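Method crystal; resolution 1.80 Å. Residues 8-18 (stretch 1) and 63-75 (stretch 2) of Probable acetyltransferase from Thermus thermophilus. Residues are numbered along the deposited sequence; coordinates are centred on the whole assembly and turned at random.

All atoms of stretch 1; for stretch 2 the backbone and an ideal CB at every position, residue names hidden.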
# COMPACT_ATOMS: atom_id res chain seq x y z
N HIS A 8 -9.83 21.21 6.02
CA HIS A 8 -8.99 20.12 5.55
C HIS A 8 -7.76 20.00 6.40
O HIS A 8 -7.02 20.97 6.58
CB HIS A 8 -8.53 20.36 4.12
CG HIS A 8 -9.61 20.16 3.11
ND1 HIS A 8 -9.74 18.99 2.39
CD2 HIS A 8 -10.63 20.96 2.72
CE1 HIS A 8 -10.78 19.09 1.58
NE2 HIS A 8 -11.34 20.28 1.76
N VAL A 9 -7.55 18.78 6.92
CA VAL A 9 -6.26 18.37 7.43
C VAL A 9 -5.42 18.05 6.17
O VAL A 9 -5.93 17.41 5.18
CB VAL A 9 -6.36 17.08 8.33
CG1 VAL A 9 -5.00 16.51 8.63
CG2 VAL A 9 -7.12 17.36 9.62
N LEU A 10 -4.15 18.43 6.23
CA LEU A 10 -3.23 18.32 5.08
C LEU A 10 -2.20 17.23 5.27
O LEU A 10 -1.86 16.56 4.28
CB LEU A 10 -2.50 19.66 4.84
CG LEU A 10 -3.38 20.88 4.58
CD1 LEU A 10 -2.48 22.18 4.57
CD2 LEU A 10 -4.11 20.68 3.30
N THR A 11 -1.69 17.05 6.50
CA THR A 11 -0.56 16.16 6.77
C THR A 11 -1.11 14.77 7.09
O THR A 11 -1.98 14.63 7.93
CB THR A 11 0.30 16.66 7.98
OG1 THR A 11 0.85 17.98 7.67
CG2 THR A 11 1.46 15.71 8.25
N LEU A 12 -0.58 13.77 6.41
CA LEU A 12 -1.10 12.41 6.48
C LEU A 12 -0.19 11.71 7.46
O LEU A 12 1.03 11.71 7.25
CB LEU A 12 -1.01 11.77 5.07
CG LEU A 12 -1.70 10.48 4.75
CD1 LEU A 12 -3.24 10.61 4.76
CD2 LEU A 12 -1.13 10.00 3.43
N ASP A 13 -0.78 11.09 8.48
CA ASP A 13 -0.02 10.29 9.46
C ASP A 13 0.01 8.80 9.15
O ASP A 13 -1.01 8.19 8.78
CB ASP A 13 -0.59 10.49 10.84
CG ASP A 13 -0.52 11.96 11.29
OD1 ASP A 13 0.47 12.65 10.94
OD2 ASP A 13 -1.46 12.40 11.99
N LEU A 14 1.18 8.20 9.33
CA LEU A 14 1.37 6.79 9.02
C LEU A 14 1.45 6.08 10.38
O LEU A 14 2.49 6.17 11.04
CB LEU A 14 2.67 6.60 8.22
CG LEU A 14 2.59 6.73 6.69
CD1 LEU A 14 2.09 8.10 6.20
CD2 LEU A 14 3.92 6.44 6.10
N ALA A 15 0.32 5.45 10.76
CA ALA A 15 0.15 4.72 12.04
C ALA A 15 0.44 3.22 11.82
O ALA A 15 -0.29 2.54 11.12
CB ALA A 15 -1.30 4.91 12.58
N PRO A 16 1.46 2.70 12.47
CA PRO A 16 1.65 1.24 12.37
C PRO A 16 0.42 0.44 12.74
O PRO A 16 -0.26 0.75 13.76
CB PRO A 16 2.79 0.97 13.35
CG PRO A 16 3.53 2.22 13.38
CD PRO A 16 2.47 3.29 13.36
N VAL A 17 0.11 -0.56 11.90
CA VAL A 17 -1.11 -1.37 12.04
C VAL A 17 -0.86 -2.54 13.03
O VAL A 17 0.24 -3.10 13.09
CB VAL A 17 -1.61 -1.87 10.65
CG1 VAL A 17 -0.82 -3.09 10.20
CG2 VAL A 17 -3.13 -2.14 10.64
N THR A 18 -1.88 -2.85 13.82
CA THR A 18 -1.89 -3.98 14.74
C THR A 18 -3.25 -4.73 14.59
O THR A 18 -4.18 -4.17 14.05
CB THR A 18 -1.65 -3.52 16.22
OG1 THR A 18 -2.73 -2.70 16.65
CG2 THR A 18 -0.35 -2.73 16.35
N UNK A 63 6.28 -3.72 6.99
CA UNK A 63 6.04 -2.35 7.38
C UNK A 63 4.68 -1.95 6.83
O UNK A 63 4.55 -1.64 5.62
CB UNK A 63 7.15 -1.42 6.88
N UNK A 64 3.67 -2.04 7.69
CA UNK A 64 2.30 -1.77 7.27
C UNK A 64 1.67 -0.71 8.16
O UNK A 64 1.90 -0.71 9.39
CB UNK A 64 1.46 -3.05 7.30
N UNK A 65 0.89 0.18 7.53
CA UNK A 65 0.35 1.38 8.19
C UNK A 65 -1.08 1.64 7.79
O UNK A 65 -1.42 1.58 6.59
CB UNK A 65 1.20 2.61 7.86
N UNK A 66 -1.92 1.98 8.77
CA UNK A 66 -3.11 2.76 8.46
C UNK A 66 -2.74 4.24 8.20
O UNK A 66 -1.89 4.80 8.89
CB UNK A 66 -4.12 2.65 9.60
N UNK A 67 -3.38 4.84 7.20
CA UNK A 67 -3.14 6.24 6.80
C UNK A 67 -4.24 7.11 7.34
O UNK A 67 -5.42 6.83 7.12
CB UNK A 67 -3.05 6.38 5.28
N UNK A 68 -3.85 8.10 8.16
CA UNK A 68 -4.82 8.89 8.90
C UNK A 68 -4.77 10.34 8.50
O UNK A 68 -3.71 10.92 8.37
CB UNK A 68 -4.58 8.76 10.41
N UNK A 69 -5.94 10.93 8.37
CA UNK A 69 -6.05 12.41 8.40
C UNK A 69 -6.78 12.74 9.70
O UNK A 69 -8.00 12.57 9.81
CB UNK A 69 -6.79 12.97 7.18
N UNK A 70 -6.02 13.19 10.69
CA UNK A 70 -6.56 13.36 12.05
C UNK A 70 -6.98 12.00 12.57
O UNK A 70 -6.17 11.09 12.59
CB UNK A 70 -7.74 14.34 12.07
N UNK A 71 -8.26 11.86 12.93
CA UNK A 71 -8.84 10.59 13.41
C UNK A 71 -9.44 9.69 12.34
O UNK A 71 -9.95 8.60 12.65
CB UNK A 71 -9.93 10.90 14.44
N UNK A 72 -9.42 10.15 11.09
CA UNK A 72 -10.11 9.43 10.04
C UNK A 72 -9.15 8.54 9.28
O UNK A 72 -8.18 9.05 8.73
CB UNK A 72 -10.80 10.40 9.08
N UNK A 73 -9.41 7.21 9.24
CA UNK A 73 -8.58 6.32 8.44
C UNK A 73 -8.93 6.45 6.98
O UNK A 73 -10.11 6.20 6.61
CB UNK A 73 -8.74 4.87 8.90
N UNK A 74 -7.95 6.81 6.15
CA UNK A 74 -8.18 7.15 4.76
C UNK A 74 -7.32 6.34 3.79
O UNK A 74 -7.34 6.58 2.59
CB UNK A 74 -7.92 8.64 4.55
N UNK A 75 -6.64 5.33 4.30
CA UNK A 75 -5.90 4.44 3.39
C UNK A 75 -5.06 3.45 4.15
O UNK A 75 -5.13 3.36 5.40
CB UNK A 75 -5.01 5.25 2.45

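Position 63 points its CB away from stretch 1, with nothing of it within reach; the residue is Arg-63.

At 64 the backbone O accepts a hydrogen bond from Val-17 N (3.1 Å), and the ideal CB lies 3.7 Å from Val-17 CG1, so a small apolar group suits. Ala-64 adds its methyl to the backbone bond: CB lies 3.7 Å from Val-17 CG1.

Position 65 pairs with Pro-16, where side chains diverge. Its CB still sits 3.6 Å from Ala-15 O, beside Leu-14 and the proline ring, an apolar ledge that a large aliphatic or aromatic group could cover. Phe-65, chi1 m, reaches both: CD1 is 3.9 Å from Leu-14 CB, and CE1 is 4.2 Å from Pro-16 CG.

Position 66 forms an antiparallel hydrogen-bonded pair with Ala-15. Ala-15 N gives to the O of 66 at 3.0 Å; the return bond, from N of 66 to Ala-15 O, is 2.9 Å but weak, its angle only 129°. CB shares a face with Ala-15 and has Val-17 CG2 at 5.0 Å, so a medium or large apolar residue suits. Leu-66 brings CG to 4.4 Å from Val-17 CG2.

Position 67, a non-hydrogen-bonded partner of Leu-14, shares that leucine's face and has Leu-12 CD1 4.3 Å from its CB. Valine, isoleucine, leucine or methionine would be reasonable. Leu-67 packs CD2 3.7 Å from Leu-14 CG.

At 68, Asp-13 N donates to the O of 68 and the N of 68 donates to Asp-13 O, each at 2.9 Å and 162°. Its face carries both Asp-13 and Ala-15: a polar group could address the carboxylate, a broad apolar one the small alanine. Phe-68 takes the second course, its ring edge meeting Ala-15 CB, 3.7 Å from CD2.

At 69 CB points sideways, but Val-9 CG1 (4.2 Å from the ideal CB) and Leu-12 CD1 invite a branched apolar chain. Leu-69 answers with CD2, 3.9 Å from Val-9 CG1 and 3.7 Å from Leu-12 CD1.

Position 70 has phi 62° and psi -122° in a type II' turn. The positive phi favours glycine, and Gly-70 it is. One water accepts from Gly-70 N and donates to Asp-13 OD2 and Thr-11 O; another donates to Gly-70 O and Asp-13 OD2.

Positions 71, 72 and 73 are out of reach: Gln-71, Glu-72, Pro-73.

Position 74 points toward stretch 1, its CB 5.1 Å from Leu-12 CD1, room for a modest apolar group. Val-74 closes the gap, CG2 to CD1 of Leu-12 at 3.6 Å. Position 75 touches nothing of stretch 1; it is Gly-75.

Stretch 2 63-75: RAFLLFLGQEPVG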
# COMPACT_ATOMS: atom_id res chain seq x y z
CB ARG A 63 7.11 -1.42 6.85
CG ARG A 63 8.51 -1.61 7.49
CD ARG A 63 8.60 -1.21 8.97
NE ARG A 63 9.96 -1.46 9.52
CZ ARG A 63 10.40 -2.64 9.96
NH1 ARG A 63 11.65 -2.76 10.45
NH2 ARG A 63 9.63 -3.74 9.86
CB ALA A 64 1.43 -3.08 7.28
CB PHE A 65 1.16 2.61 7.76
CG PHE A 65 2.62 2.46 7.95
CD1 PHE A 65 3.24 2.88 9.15
CD2 PHE A 65 3.38 1.90 6.94
CE1 PHE A 65 4.62 2.73 9.31
CE2 PHE A 65 4.76 1.74 7.10
CZ PHE A 65 5.38 2.14 8.30
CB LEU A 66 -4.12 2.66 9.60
CG LEU A 66 -5.17 1.57 9.50
CD1 LEU A 66 -5.92 1.61 10.82
CD2 LEU A 66 -6.16 1.74 8.31
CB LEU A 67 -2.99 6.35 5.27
CG LEU A 67 -1.99 5.40 4.61
CD1 LEU A 67 -1.97 5.61 3.08
CD2 LEU A 67 -0.60 5.54 5.17
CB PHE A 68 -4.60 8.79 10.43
CG PHE A 68 -5.22 7.54 11.07
CD1 PHE A 68 -6.57 7.49 11.43
CD2 PHE A 68 -4.41 6.44 11.34
CE1 PHE A 68 -7.12 6.35 12.04
CE2 PHE A 68 -4.95 5.27 11.99
CZ PHE A 68 -6.29 5.22 12.31
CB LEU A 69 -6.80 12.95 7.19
CG LEU A 69 -6.06 12.98 5.84
CD1 LEU A 69 -6.99 13.43 4.73
CD2 LEU A 69 -4.78 13.83 5.87
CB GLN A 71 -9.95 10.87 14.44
CG GLN A 71 -9.43 11.46 15.70
CD GLN A 71 -8.43 10.56 16.36
OE1 GLN A 71 -7.21 10.73 16.19
NE2 GLN A 71 -8.92 9.56 17.12
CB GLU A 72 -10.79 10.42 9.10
CG GLU A 72 -11.82 9.76 8.15
CD GLU A 72 -13.07 9.20 8.86
OE1 GLU A 72 -13.37 9.59 10.01
OE2 GLU A 72 -13.77 8.36 8.24
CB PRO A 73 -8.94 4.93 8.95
CG PRO A 73 -10.27 5.07 9.53
CD PRO A 73 -10.54 6.50 9.88
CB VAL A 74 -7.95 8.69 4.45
CG1 VAL A 74 -8.86 9.55 5.30
CG2 VAL A 74 -6.48 9.07 4.66
O HOH W 1 -3.17 14.04 10.67
O HOH W 2 -3.64 11.03 13.30
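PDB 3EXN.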